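Local structure of monalysin (Pseudomonas entomophila, 4MKO) at residues Y77-G82 and I140-L145; G98-I103 and F114-S119; E211-G216 and F222-S227. The protein forms pores in host cell membranes as an aerolysin-like beta-barrel toxin that damages the Drosophila intestine and contributes to the virulence of the bacterium. All coordinates share one frame; numbering follows the deposited sequence.

Interaction 1 of 3, residues Y77-G82 and I140-L145; sequences YQLTKG and IYQVVL
Q142 reaches across from strand 140-145 and pairs its side-chain amide with the backbone of T80. Its CG lies anti to the backbone N (chi1 -173°) and the chain beyond is extended, which carries the amide over to strand 77-81. Q142 OE1 accepts from T80 N at 3.0 Å. That bond is nearly straight and lies in the carbonyl plane, on a lone pair. Q142 NE2 donates to T80 O at 2.9 Å, but this bond is more bent, at 144°, and T80 O is tilted from the amide plane. The two bonds together fix the rotation of the amide. NE2 also donates to Q184 O, and T80 O also accepts from T183 OG1, so the pairing is tied to strand 173-191. L79 packs beside the amide, its CB 3.4 Å from Q142 OE1.

At the other end, Y77 and I140 cross at about a right angle. I140 CD1 sits over one face of the Y77 ring in a CH-pi contact, 4.1 Å from the centroid. The phenol end of Y77 bonds to T130 and R187. The two strands run parallel, with axes 8.4 Å apart. They belong to different sheets. The contact is thus sheet-on-sheet packing with a polar side-chain-to-backbone bridge, set in the aerolysin-like, beta-rich fold.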
ATOM      1  N   TYR A  77       3.833 -15.944  14.229  1.00 14.51           N
ATOM      2  CA  TYR A  77       4.267 -15.608  12.865  1.00 13.64           C
ATOM      3  C   TYR A  77       4.701 -14.166  12.856  1.00 16.92           C
ATOM      4  O   TYR A  77       4.313 -13.400  13.748  1.00 16.65           O
ATOM      5  CB  TYR A  77       3.155 -15.871  11.819  1.00 13.75           C
ATOM      6  CG  TYR A  77       1.794 -15.363  12.242  1.00 13.55           C
ATOM      7  CD1 TYR A  77       1.402 -14.052  11.976  1.00 14.38           C
ATOM      8  CD2 TYR A  77       0.924 -16.169  12.975  1.00 13.76           C
ATOM      9  CE1 TYR A  77       0.158 -13.570  12.396  1.00 14.31           C
ATOM     10  CE2 TYR A  77      -0.301 -15.687  13.430  1.00 13.91           C
ATOM     11  CZ  TYR A  77      -0.685 -14.390  13.132  1.00 17.14           C
ATOM     12  OH  TYR A  77      -1.904 -13.938  13.585  1.00 15.19           O
ATOM     13  N   GLN A  78       5.494 -13.787  11.858  1.00 14.26           N
ATOM     14  CA  GLN A  78       6.002 -12.434  11.779  1.00 14.35           C
ATOM     15  C   GLN A  78       5.170 -11.542  10.886  1.00 15.86           C
ATOM     16  O   GLN A  78       4.974 -11.853   9.713  1.00 17.09           O
ATOM     17  CB  GLN A  78       7.472 -12.429  11.298  1.00 16.36           C
ATOM     18  CG  GLN A  78       8.474 -13.112  12.250  1.00 24.36           C
ATOM     19  CD  GLN A  78       8.462 -12.507  13.630  1.00 32.91           C
ATOM     20  OE1 GLN A  78       8.867 -11.361  13.830  1.00 32.29           O
ATOM     21  NE2 GLN A  78       7.930 -13.245  14.599  1.00 21.25           N
ATOM     22  N   LEU A  79       4.698 -10.431  11.439  1.00 11.61           N
ATOM     23  CA  LEU A  79       4.034  -9.385  10.659  1.00 10.35           C
ATOM     24  C   LEU A  79       5.003  -8.214  10.636  1.00 14.86           C
ATOM     25  O   LEU A  79       6.039  -8.259  11.310  1.00 15.12           O
ATOM     26  CB  LEU A  79       2.686  -8.976  11.279  1.00  9.72           C
ATOM     27  CG  LEU A  79       1.588 -10.052  11.365  1.00 12.31           C
ATOM     28  CD1 LEU A  79       0.318  -9.468  11.969  1.00 12.32           C
ATOM     29  CD2 LEU A  79       1.257 -10.668   9.994  1.00 12.56           C
ATOM     30  N   THR A  80       4.705  -7.171   9.856  1.00 10.34           N
ATOM     31  CA  THR A  80       5.561  -5.986   9.829  1.00  9.13           C
ATOM     32  C   THR A  80       4.750  -4.708   9.979  1.00 12.28           C
ATOM     33  O   THR A  80       3.535  -4.688   9.720  1.00 11.01           O
ATOM     34  CB  THR A  80       6.431  -5.939   8.551  1.00 15.94           C
ATOM     35  OG1 THR A  80       5.583  -5.777   7.409  1.00 13.15           O
ATOM     36  CG2 THR A  80       7.335  -7.168   8.382  1.00 14.85           C
ATOM     37  N   LYS A  81       5.431  -3.629  10.404  1.00  8.57           N
ATOM     38  CA  LYS A  81       4.884  -2.290  10.521  1.00  8.57           C
ATOM     39  C   LYS A  81       5.798  -1.316   9.776  1.00 13.46           C
ATOM     40  O   LYS A  81       6.976  -1.615   9.597  1.00 12.72           O
ATOM     41  CB  LYS A  81       4.628  -1.871  11.979  1.00 11.22           C
ATOM     42  CG  LYS A  81       5.835  -1.886  12.910  1.00 18.09           C
ATOM     43  CD  LYS A  81       5.349  -1.930  14.364  1.00 19.94           C
ATOM     44  CE  LYS A  81       6.479  -2.203  15.326  1.00 35.85           C
ATOM     45  NZ  LYS A  81       6.000  -2.258  16.736  1.00 39.38           N
ATOM     46  N   GLY A  82       5.231  -0.190   9.328  1.00 11.26           N
ATOM     47  CA  GLY A  82       5.945   0.817   8.541  1.00  9.82           C
ATOM     48  C   GLY A  82       5.903   0.457   7.071  1.00 11.83           C
ATOM     49  O   GLY A  82       5.024  -0.303   6.644  1.00 10.07           O
ATOM     50  N   ILE A 140      -1.787 -17.339   5.708  1.00  6.38           N
ATOM     51  CA  ILE A 140      -1.856 -16.082   6.432  1.00  6.13           C
ATOM     52  C   ILE A 140      -1.367 -14.976   5.521  1.00  9.91           C
ATOM     53  O   ILE A 140      -0.309 -15.113   4.900  1.00  8.63           O
ATOM     54  CB  ILE A 140      -1.014 -16.154   7.723  1.00  8.85           C
ATOM     55  CG1 ILE A 140      -1.462 -17.365   8.580  1.00  9.93           C
ATOM     56  CG2 ILE A 140      -1.101 -14.822   8.499  1.00  8.45           C
ATOM     57  CD1 ILE A 140      -0.598 -17.622   9.828  1.00 19.54           C
ATOM     58  N   TYR A 141      -2.106 -13.857   5.497  1.00  6.80           N
ATOM     59  CA  TYR A 141      -1.730 -12.674   4.712  1.00  6.17           C
ATOM     60  C   TYR A 141      -1.814 -11.444   5.595  1.00  9.60           C
ATOM     61  O   TYR A 141      -2.551 -11.462   6.580  1.00  8.98           O
ATOM     62  CB  TYR A 141      -2.712 -12.454   3.547  1.00  7.24           C
ATOM     63  CG  TYR A 141      -2.966 -13.656   2.672  1.00 10.53           C
ATOM     64  CD1 TYR A 141      -2.182 -13.903   1.547  1.00 14.03           C
ATOM     65  CD2 TYR A 141      -4.019 -14.528   2.942  1.00 12.20           C
ATOM     66  CE1 TYR A 141      -2.433 -15.003   0.720  1.00 15.83           C
ATOM     67  CE2 TYR A 141      -4.274 -15.631   2.126  1.00 13.09           C
ATOM     68  CZ  TYR A 141      -3.502 -15.844   0.997  1.00 23.49           C
ATOM     69  OH  TYR A 141      -3.777 -16.932   0.196  1.00 25.69           O
ATOM     70  N   GLN A 142      -1.103 -10.366   5.233  1.00  5.93           N
ATOM     71  CA  GLN A 142      -1.205  -9.079   5.942  1.00  4.52           C
ATOM     72  C   GLN A 142      -1.661  -8.016   4.935  1.00  7.10           C
ATOM     73  O   GLN A 142      -1.202  -8.010   3.788  1.00  7.06           O
ATOM     74  CB  GLN A 142       0.120  -8.654   6.575  1.00  5.71           C
ATOM     75  CG  GLN A 142      -0.010  -7.404   7.465  1.00  7.73           C
ATOM     76  CD  GLN A 142       1.213  -7.047   8.269  1.00 10.03           C
ATOM     77  OE1 GLN A 142       2.289  -7.652   8.149  1.00 10.73           O
ATOM     78  NE2 GLN A 142       1.063  -6.052   9.121  1.00  6.81           N
ATOM     79  N   VAL A 143      -2.523  -7.101   5.392  1.00  5.29           N
ATOM     80  CA  VAL A 143      -3.025  -6.004   4.548  1.00  4.46           C
ATOM     81  C   VAL A 143      -1.914  -5.009   4.277  1.00  8.82           C
ATOM     82  O   VAL A 143      -1.252  -4.513   5.206  1.00  8.87           O
ATOM     83  CB  VAL A 143      -4.259  -5.298   5.190  1.00  8.10           C
ATOM     84  CG1 VAL A 143      -4.654  -4.050   4.400  1.00  7.61           C
ATOM     85  CG2 VAL A 143      -5.446  -6.261   5.341  1.00  8.19           C
ATOM     86  N   VAL A 144      -1.755  -4.675   2.993  1.00  4.97           N
ATOM     87  CA  VAL A 144      -0.814  -3.663   2.513  1.00  5.06           C
ATOM     88  C   VAL A 144      -1.615  -2.488   1.959  1.00  7.31           C
ATOM     89  O   VAL A 144      -2.549  -2.681   1.166  1.00  7.05           O
ATOM     90  CB  VAL A 144       0.140  -4.218   1.439  1.00  6.88           C
ATOM     91  CG1 VAL A 144       0.994  -3.103   0.833  1.00  6.38           C
ATOM     92  CG2 VAL A 144       1.037  -5.315   2.009  1.00  7.14           C
ATOM     93  N   LEU A 145      -1.241  -1.273   2.375  1.00  5.16           N
ATOM     94  CA  LEU A 145      -1.834  -0.029   1.903  1.00  4.53           C
ATOM     95  C   LEU A 145      -0.882   0.573   0.893  1.00  7.20           C
ATOM     96  O   LEU A 145       0.292   0.785   1.196  1.00  7.17           O
ATOM     97  CB  LEU A 145      -2.120   0.962   3.059  1.00  4.61           C
ATOM     98  CG  LEU A 145      -3.027   0.419   4.173  1.00  8.27           C
ATOM     99  CD1 LEU A 145      -3.023   1.347   5.404  1.00  8.24           C
ATOM    100  CD2 LEU A 145      -4.468   0.152   3.656  1.00 10.67           C
TER

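Interaction 2 of 3, residues G98-I103 and F114-S119; sequences GANIDI and FTRSES
R116 and N100 both turn CG away from the backbone N. In R116 chi1 is -172° and the chain stays extended as far as NE, which brings its guanidinium to the turn at 98-103. In N100 chi1 is -150°. The two side chains lie side by side and point the same way.

R116 NH2 donates to N100 OD1 at 2.9 Å, and the bond is nearly straight. OD1 lies in the guanidinium plane, at its edge. The donor stands above the carbonyl plane of N100, and the amide and guanidinium planes are 61° apart. Water 2 joins the same pair by a second route, donating to N100 OD1 and accepting from R116 NH1. The other amide atom, N100 ND2, bonds to the C-terminal carboxylate of Y236.

A99 packs against the side chain of R116. Its CB is 3.8 Å from R116 CG and lies over one face of the guanidinium. Water 1 donates to both A99 O and R116 O, bridging the two backbones. Deeper in, water 3 links S119 OG to D102 OD2, the latter bond being weak. D102 OD1 bonds to W120 and N105, while S119 OG also bonds to T112 and donates to T115 O. That carbonyl accepts from the backbone N of E118 and S119 as well, which pins the turn.

Most of this contact lies at the surface. It joins a 3-10 turn at 99-102 to a helix-like turn at 116-119 by one direct bond and three waters. Both turns flank helix 103-107 within the region inferred to be the pore-forming domain.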
ATOM      1  N   GLY A  98       8.056  12.112   6.899  1.00 12.55           N
ATOM      2  CA  GLY A  98       7.682  12.508   8.249  1.00 11.96           C
ATOM      3  C   GLY A  98       6.352  11.898   8.636  1.00 14.87           C
ATOM      4  O   GLY A  98       5.499  11.652   7.777  1.00 11.45           O
ATOM      5  N   ALA A  99       6.150  11.695   9.947  1.00 11.89           N
ATOM      6  CA  ALA A  99       4.931  11.113  10.503  1.00 11.12           C
ATOM      7  C   ALA A  99       3.643  11.820  10.109  1.00 12.53           C
ATOM      8  O   ALA A  99       2.594  11.155  10.087  1.00 12.72           O
ATOM      9  CB  ALA A  99       5.033  11.069  12.024  1.00 12.04           C
ATOM     10  N   ASN A 100       3.691  13.167   9.850  1.00  8.36           N
ATOM     11  CA  ASN A 100       2.502  13.979   9.582  1.00  8.56           C
ATOM     12  C   ASN A 100       1.801  13.659   8.254  1.00 10.82           C
ATOM     13  O   ASN A 100       0.664  14.099   8.066  1.00 11.04           O
ATOM     14  CB  ASN A 100       2.757  15.496   9.707  1.00 11.62           C
ATOM     15  CG  ASN A 100       1.516  16.289  10.144  1.00 30.38           C
ATOM     16  OD1 ASN A 100       0.650  15.808  10.901  1.00 24.50           O
ATOM     17  ND2 ASN A 100       1.387  17.534   9.686  1.00 19.95           N
ATOM     18  N   ILE A 101       2.417  12.829   7.394  1.00  8.86           N
ATOM     19  CA  ILE A 101       1.783  12.422   6.133  1.00  8.75           C
ATOM     20  C   ILE A 101       0.514  11.619   6.470  1.00 12.62           C
ATOM     21  O   ILE A 101      -0.397  11.556   5.648  1.00  9.62           O
ATOM     22  CB  ILE A 101       2.728  11.600   5.212  1.00 11.30           C
ATOM     23  CG1 ILE A 101       2.103  11.383   3.792  1.00 11.82           C
ATOM     24  CG2 ILE A 101       3.158  10.273   5.848  1.00 10.14           C
ATOM     25  CD1 ILE A 101       3.021  10.836   2.713  1.00 14.46           C
ATOM     26  N   ASP A 102       0.446  11.039   7.704  1.00 10.44           N
ATOM     27  CA  ASP A 102      -0.692  10.215   8.104  1.00 10.25           C
ATOM     28  C   ASP A 102      -2.042  10.920   8.019  1.00 10.30           C
ATOM     29  O   ASP A 102      -3.060  10.235   7.986  1.00  9.06           O
ATOM     30  CB  ASP A 102      -0.486   9.567   9.474  1.00 12.63           C
ATOM     31  CG  ASP A 102      -1.277   8.266   9.591  1.00 15.72           C
ATOM     32  OD1 ASP A 102      -1.139   7.405   8.701  1.00 11.36           O
ATOM     33  OD2 ASP A 102      -2.039   8.124  10.565  1.00 14.79           O
ATOM     34  N   ILE A 103      -2.079  12.268   7.854  1.00  6.88           N
ATOM     35  CA  ILE A 103      -3.353  12.971   7.599  1.00  7.01           C
ATOM     36  C   ILE A 103      -4.028  12.384   6.331  1.00  8.88           C
ATOM     37  O   ILE A 103      -5.244  12.498   6.196  1.00  8.32           O
ATOM     38  CB  ILE A 103      -3.224  14.517   7.488  1.00 10.17           C
ATOM     39  CG1 ILE A 103      -2.384  14.944   6.252  1.00  9.81           C
ATOM     40  CG2 ILE A 103      -2.704  15.130   8.797  1.00 12.05           C
ATOM     41  CD1 ILE A 103      -2.700  16.330   5.751  1.00 13.55           C
ATOM     42  N   PHE A 114      -0.969   1.229  13.849  1.00 10.30           N
ATOM     43  CA  PHE A 114       0.378   1.354  14.408  1.00  9.55           C
ATOM     44  C   PHE A 114       0.578   2.768  14.961  1.00 14.64           C
ATOM     45  O   PHE A 114      -0.252   3.651  14.701  1.00 13.96           O
ATOM     46  CB  PHE A 114       1.454   0.980  13.360  1.00 10.65           C
ATOM     47  CG  PHE A 114       1.330  -0.429  12.836  1.00 10.94           C
ATOM     48  CD1 PHE A 114       1.442  -1.524  13.692  1.00 11.59           C
ATOM     49  CD2 PHE A 114       1.102  -0.668  11.483  1.00 11.08           C
ATOM     50  CE1 PHE A 114       1.317  -2.830  13.206  1.00 12.95           C
ATOM     51  CE2 PHE A 114       1.024  -1.973  10.992  1.00 13.49           C
ATOM     52  CZ  PHE A 114       1.148  -3.049  11.851  1.00 12.90           C
ATOM     53  N   THR A 115       1.645   2.986  15.764  1.00 12.53           N
ATOM     54  CA  THR A 115       1.855   4.305  16.359  1.00 12.42           C
ATOM     55  C   THR A 115       2.253   5.345  15.305  1.00 16.58           C
ATOM     56  O   THR A 115       2.629   4.996  14.168  1.00 14.56           O
ATOM     57  CB  THR A 115       2.853   4.273  17.534  1.00 20.66           C
ATOM     58  OG1 THR A 115       4.173   4.108  17.022  1.00 17.30           O
ATOM     59  CG2 THR A 115       2.518   3.211  18.586  1.00 20.88           C
ATOM     60  N   ARG A 116       2.169   6.619  15.697  1.00 14.14           N
ATOM     61  CA  ARG A 116       2.509   7.753  14.846  1.00 14.11           C
ATOM     62  C   ARG A 116       3.946   7.646  14.313  1.00 18.16           C
ATOM     63  O   ARG A 116       4.171   7.888  13.134  1.00 17.73           O
ATOM     64  CB  ARG A 116       2.294   9.061  15.613  1.00 15.64           C
ATOM     65  CG  ARG A 116       2.449  10.297  14.741  1.00 23.93           C
ATOM     66  CD  ARG A 116       2.007  11.576  15.423  1.00 31.36           C
ATOM     67  NE  ARG A 116       2.387  12.748  14.629  1.00 29.95           N
ATOM     68  CZ  ARG A 116       1.661  13.261  13.638  1.00 37.01           C
ATOM     69  NH1 ARG A 116       0.494  12.716  13.308  1.00 21.63           N
ATOM     70  NH2 ARG A 116       2.096  14.323  12.969  1.00 19.45           N
ATOM     71  N   SER A 117       4.899   7.237  15.153  1.00 14.68           N
ATOM     72  CA  SER A 117       6.295   7.118  14.731  1.00 15.00           C
ATOM     73  C   SER A 117       6.604   5.849  13.908  1.00 18.53           C
ATOM     74  O   SER A 117       7.645   5.788  13.258  1.00 20.28           O
ATOM     75  CB  SER A 117       7.223   7.208  15.944  1.00 18.93           C
ATOM     76  OG  SER A 117       7.089   6.054  16.759  1.00 26.79           O
ATOM     77  N   GLU A 118       5.708   4.847  13.945  1.00 13.78           N
ATOM     78  CA  GLU A 118       5.855   3.548  13.297  1.00 12.43           C
ATOM     79  C   GLU A 118       5.233   3.454  11.893  1.00 14.18           C
ATOM     80  O   GLU A 118       5.801   2.789  11.041  1.00 12.36           O
ATOM     81  CB  GLU A 118       5.151   2.478  14.144  1.00 13.48           C
ATOM     82  CG  GLU A 118       5.887   2.001  15.386  1.00 20.39           C
ATOM     83  CD  GLU A 118       5.057   1.079  16.269  1.00 33.55           C
ATOM     84  OE1 GLU A 118       3.833   0.935  16.035  1.00 17.66           O
ATOM     85  OE2 GLU A 118       5.645   0.496  17.208  1.00 23.72           O
ATOM     86  N   SER A 119       4.035   4.021  11.705  1.00 12.20           N
ATOM     87  CA  SER A 119       3.205   3.878  10.505  1.00 10.86           C
ATOM     88  C   SER A 119       3.918   4.090   9.161  1.00 13.47           C
ATOM     89  O   SER A 119       3.680   3.309   8.223  1.00 11.15           O
ATOM     90  CB  SER A 119       1.988   4.792  10.597  1.00 14.02           C
ATOM     91  OG  SER A 119       1.165   4.420  11.692  1.00 14.38           O
TER
HETATM   92  O   HOH W   1       2.261   8.666  11.249  1.00 14.24           O
HETATM   93  O   HOH W   2      -0.607  13.308  10.794  1.00 28.81           O
HETATM   94  O   HOH W   3       0.179   7.258  12.200  1.00 23.66           O

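Interaction 3 of 3, residues E211-G216 and F222-S227; sequences ENYNPG and FSFDWS
Y213, F222 and F224 form a buried aromatic cluster near the C-terminal end of the chain. It joins the short strand 213-214 to the loop that follows strand 219-220. Y213 and F222 make an offset stack, with centroids 4.5 Å apart and planes at 9°. The closest side-chain atoms are Y213 CG and F222 CZ, at 3.5 Å. The first torsion of F222 (chi1 67°) sets its CG between the backbone N and the carbonyl carbon, and the ring thereby comes over one face of Y213.

F224 meets the same tyrosine differently. Its edge is directed toward the Y213 face in an offset edge-to-face pair, the planes at 75°. Y213 OH lies 3.4 Å from F224 CD1, near the plane of the phenylalanine ring. This hydroxyl is hydrogen-bonded to N218. F222 O lies at the tyrosine edge, 3.4 Å from Y213 CD1. It is buried there with no polar partner in the model.

Around the cluster, F222 packs on R53 and V55 of strand 46-67, and F224 on Y51 and R53. Both phenylalanines also touch A148 of strand 136-151. The cluster comes just after helix 201-211 in the chain and packs on the large mixed sheet.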
ATOM      1  N   GLU A 211       0.374   0.396 -16.112  1.00  8.32           N
ATOM      2  CA  GLU A 211      -0.717   0.090 -17.034  1.00  8.22           C
ATOM      3  C   GLU A 211      -2.009   0.891 -16.790  1.00 12.55           C
ATOM      4  O   GLU A 211      -2.698   1.175 -17.764  1.00 13.43           O
ATOM      5  CB  GLU A 211      -0.995  -1.423 -17.063  1.00  9.46           C
ATOM      6  CG  GLU A 211       0.215  -2.192 -17.583  1.00 19.81           C
ATOM      7  CD  GLU A 211       0.177  -3.706 -17.649  1.00 46.27           C
ATOM      8  OE1 GLU A 211      -0.924  -4.294 -17.544  1.00 34.24           O
ATOM      9  OE2 GLU A 211       1.263  -4.304 -17.838  1.00 42.14           O
ATOM     10  N   ASN A 212      -2.332   1.262 -15.535  1.00  9.85           N
ATOM     11  CA  ASN A 212      -3.598   1.928 -15.195  1.00 10.80           C
ATOM     12  C   ASN A 212      -3.557   3.393 -14.796  1.00 17.45           C
ATOM     13  O   ASN A 212      -4.605   3.954 -14.448  1.00 20.74           O
ATOM     14  CB  ASN A 212      -4.303   1.183 -14.097  1.00 10.65           C
ATOM     15  CG  ASN A 212      -5.115   0.068 -14.643  1.00 29.30           C
ATOM     16  OD1 ASN A 212      -6.187   0.294 -15.211  1.00 24.39           O
ATOM     17  ND2 ASN A 212      -4.588  -1.148 -14.526  1.00 20.89           N
ATOM     18  N   TYR A 213      -2.402   3.992 -14.748  1.00 10.40           N
ATOM     19  CA  TYR A 213      -2.389   5.410 -14.461  1.00  8.77           C
ATOM     20  C   TYR A 213      -1.654   6.079 -15.589  1.00 12.78           C
ATOM     21  O   TYR A 213      -0.635   5.577 -16.059  1.00 13.07           O
ATOM     22  CB  TYR A 213      -1.780   5.756 -13.089  1.00  7.63           C
ATOM     23  CG  TYR A 213      -1.784   7.245 -12.841  1.00  8.78           C
ATOM     24  CD1 TYR A 213      -2.984   7.945 -12.691  1.00  9.43           C
ATOM     25  CD2 TYR A 213      -0.600   7.973 -12.839  1.00  9.64           C
ATOM     26  CE1 TYR A 213      -2.999   9.333 -12.535  1.00  8.97           C
ATOM     27  CE2 TYR A 213      -0.602   9.357 -12.660  1.00 10.48           C
ATOM     28  CZ  TYR A 213      -1.804  10.032 -12.526  1.00 11.93           C
ATOM     29  OH  TYR A 213      -1.795  11.397 -12.391  1.00 14.25           O
ATOM     30  N   ASN A 214      -2.193   7.204 -16.024  1.00  9.84           N
ATOM     31  CA  ASN A 214      -1.653   7.988 -17.111  1.00  9.34           C
ATOM     32  C   ASN A 214      -1.379   9.404 -16.581  1.00 13.95           C
ATOM     33  O   ASN A 214      -2.329  10.178 -16.441  1.00 13.22           O
ATOM     34  CB  ASN A 214      -2.677   7.990 -18.251  1.00 10.55           C
ATOM     35  CG  ASN A 214      -2.181   8.614 -19.522  1.00 28.44           C
ATOM     36  OD1 ASN A 214      -1.331   9.500 -19.505  1.00 20.01           O
ATOM     37  ND2 ASN A 214      -2.724   8.175 -20.652  1.00 19.82           N
ATOM     38  N   PRO A 215      -0.106   9.752 -16.257  1.00 11.78           N
ATOM     39  CA  PRO A 215       0.175  11.098 -15.706  1.00 11.87           C
ATOM     40  C   PRO A 215      -0.184  12.193 -16.702  1.00 18.65           C
ATOM     41  O   PRO A 215      -0.562  13.301 -16.299  1.00 17.31           O
ATOM     42  CB  PRO A 215       1.692  11.085 -15.440  1.00 13.80           C
ATOM     43  CG  PRO A 215       2.084   9.662 -15.426  1.00 18.04           C
ATOM     44  CD  PRO A 215       1.124   8.940 -16.338  1.00 14.49           C
ATOM     45  N   GLY A 216      -0.097  11.846 -17.990  1.00 15.43           N
ATOM     46  CA  GLY A 216      -0.391  12.757 -19.085  1.00 16.05           C
ATOM     47  C   GLY A 216      -1.752  13.410 -19.004  1.00 20.50           C
ATOM     48  O   GLY A 216      -1.876  14.602 -19.245  1.00 22.15           O
ATOM     49  N   PHE A 222      -7.543   6.026 -11.324  1.00 10.66           N
ATOM     50  CA  PHE A 222      -7.537   7.034 -10.262  1.00  9.38           C
ATOM     51  C   PHE A 222      -6.955   8.317 -10.821  1.00 10.96           C
ATOM     52  O   PHE A 222      -6.247   8.301 -11.836  1.00  9.26           O
ATOM     53  CB  PHE A 222      -6.712   6.583  -9.024  1.00 10.02           C
ATOM     54  CG  PHE A 222      -5.217   6.455  -9.239  1.00  9.45           C
ATOM     55  CD1 PHE A 222      -4.368   7.540  -9.026  1.00 10.13           C
ATOM     56  CD2 PHE A 222      -4.652   5.238  -9.614  1.00  9.53           C
ATOM     57  CE1 PHE A 222      -2.984   7.419  -9.195  1.00  9.35           C
ATOM     58  CE2 PHE A 222      -3.261   5.115  -9.781  1.00 11.65           C
ATOM     59  CZ  PHE A 222      -2.437   6.209  -9.583  1.00  9.05           C
ATOM     60  N   SER A 223      -7.218   9.420 -10.100  1.00  9.14           N
ATOM     61  CA  SER A 223      -6.695  10.745 -10.426  0.71  8.67           C
ATOM     62  C   SER A 223      -6.230  11.415  -9.144  1.00 10.27           C
ATOM     63  O   SER A 223      -6.842  11.216  -8.083  1.00  8.52           O
ATOM     64  CB  SER A 223      -7.778  11.618 -11.066  0.71 12.05           C
ATOM     65  OG  SER A 223      -8.246  11.091 -12.298  0.71 14.49           O
ATOM     66  N   PHE A 224      -5.177  12.220  -9.240  1.00  6.70           N
ATOM     67  CA  PHE A 224      -4.751  13.003  -8.084  1.00  6.11           C
ATOM     68  C   PHE A 224      -5.668  14.212  -8.006  1.00 10.10           C
ATOM     69  O   PHE A 224      -6.109  14.751  -9.040  1.00  8.52           O
ATOM     70  CB  PHE A 224      -3.338  13.512  -8.261  1.00  7.07           C
ATOM     71  CG  PHE A 224      -2.267  12.487  -8.020  1.00  6.93           C
ATOM     72  CD1 PHE A 224      -1.810  11.682  -9.053  1.00  7.51           C
ATOM     73  CD2 PHE A 224      -1.706  12.327  -6.756  1.00  6.49           C
ATOM     74  CE1 PHE A 224      -0.791  10.750  -8.836  1.00  7.50           C
ATOM     75  CE2 PHE A 224      -0.689  11.387  -6.536  1.00  7.96           C
ATOM     76  CZ  PHE A 224      -0.237  10.608  -7.586  1.00  7.04           C
ATOM     77  N   ASP A 225      -5.930  14.659  -6.775  1.00  8.03           N
ATOM     78  CA  ASP A 225      -6.714  15.867  -6.545  1.00  7.59           C
ATOM     79  C   ASP A 225      -5.724  17.022  -6.222  1.00 11.14           C
ATOM     80  O   ASP A 225      -5.298  17.178  -5.073  1.00  9.52           O
ATOM     81  CB  ASP A 225      -7.746  15.644  -5.435  1.00  8.38           C
ATOM     82  CG  ASP A 225      -8.464  16.909  -4.991  1.00 12.94           C
ATOM     83  OD1 ASP A 225      -8.508  17.898  -5.794  1.00 12.20           O
ATOM     84  OD2 ASP A 225      -8.949  16.938  -3.843  1.00 11.07           O
ATOM     85  N   TRP A 226      -5.370  17.833  -7.249  1.00  8.72           N
ATOM     86  CA  TRP A 226      -4.390  18.909  -7.080  1.00  8.20           C
ATOM     87  C   TRP A 226      -4.822  20.025  -6.118  1.00 10.59           C
ATOM     88  O   TRP A 226      -3.965  20.786  -5.661  1.00 10.48           O
ATOM     89  CB  TRP A 226      -3.967  19.507  -8.425  1.00  7.48           C
ATOM     90  CG  TRP A 226      -3.654  18.496  -9.492  1.00  8.29           C
ATOM     91  CD1 TRP A 226      -4.226  18.422 -10.728  1.00 11.24           C
ATOM     92  CD2 TRP A 226      -2.645  17.474  -9.452  1.00  7.59           C
ATOM     93  NE1 TRP A 226      -3.639  17.423 -11.466  1.00 10.41           N
ATOM     94  CE2 TRP A 226      -2.682  16.804 -10.699  1.00 10.70           C
ATOM     95  CE3 TRP A 226      -1.735  17.025  -8.467  1.00  8.16           C
ATOM     96  CZ2 TRP A 226      -1.852  15.713 -10.989  1.00  8.94           C
ATOM     97  CZ3 TRP A 226      -0.894  15.957  -8.767  1.00  8.51           C
ATOM     98  CH2 TRP A 226      -0.942  15.329 -10.026  1.00  8.45           C
ATOM     99  N   SER A 227      -6.125  20.099  -5.785  1.00  8.35           N
ATOM    100  CA  SER A 227      -6.640  21.097  -4.833  1.00  8.69           C
ATOM    101  C   SER A 227      -6.045  20.921  -3.434  1.00 12.60           C
ATOM    102  O   SER A 227      -6.138  21.848  -2.623  1.00 12.90           O
ATOM    103  CB  SER A 227      -8.164  21.093  -4.790  1.00 10.54           C
ATOM    104  OG  SER A 227      -8.664  19.960  -4.104  1.00 13.98           O
TER

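How the interactions relate
Interaction 2 is nested inside the chain loop closed by interaction 1, and interaction 3 follows both. The centres of interactions 1 and 2 are about 17 Å apart, yet the two touch. K81 makes a salt bridge with E118, and the ring of F114 packs on K81 and T80. Strand 72-81 is thereby tied to the 114-119 turn, which in turn meets 98-103. The centre of interaction 3 lies about 27 Å from interaction 1, across the chain's centre, and 24 Å from interaction 2. Strand 136-151 contributes to interaction 1 and backs interaction 3. Interactions 1 and 2 thus join the inferred pore-forming region to the mixed sheet and within itself; interaction 3 belongs to the C-terminal part.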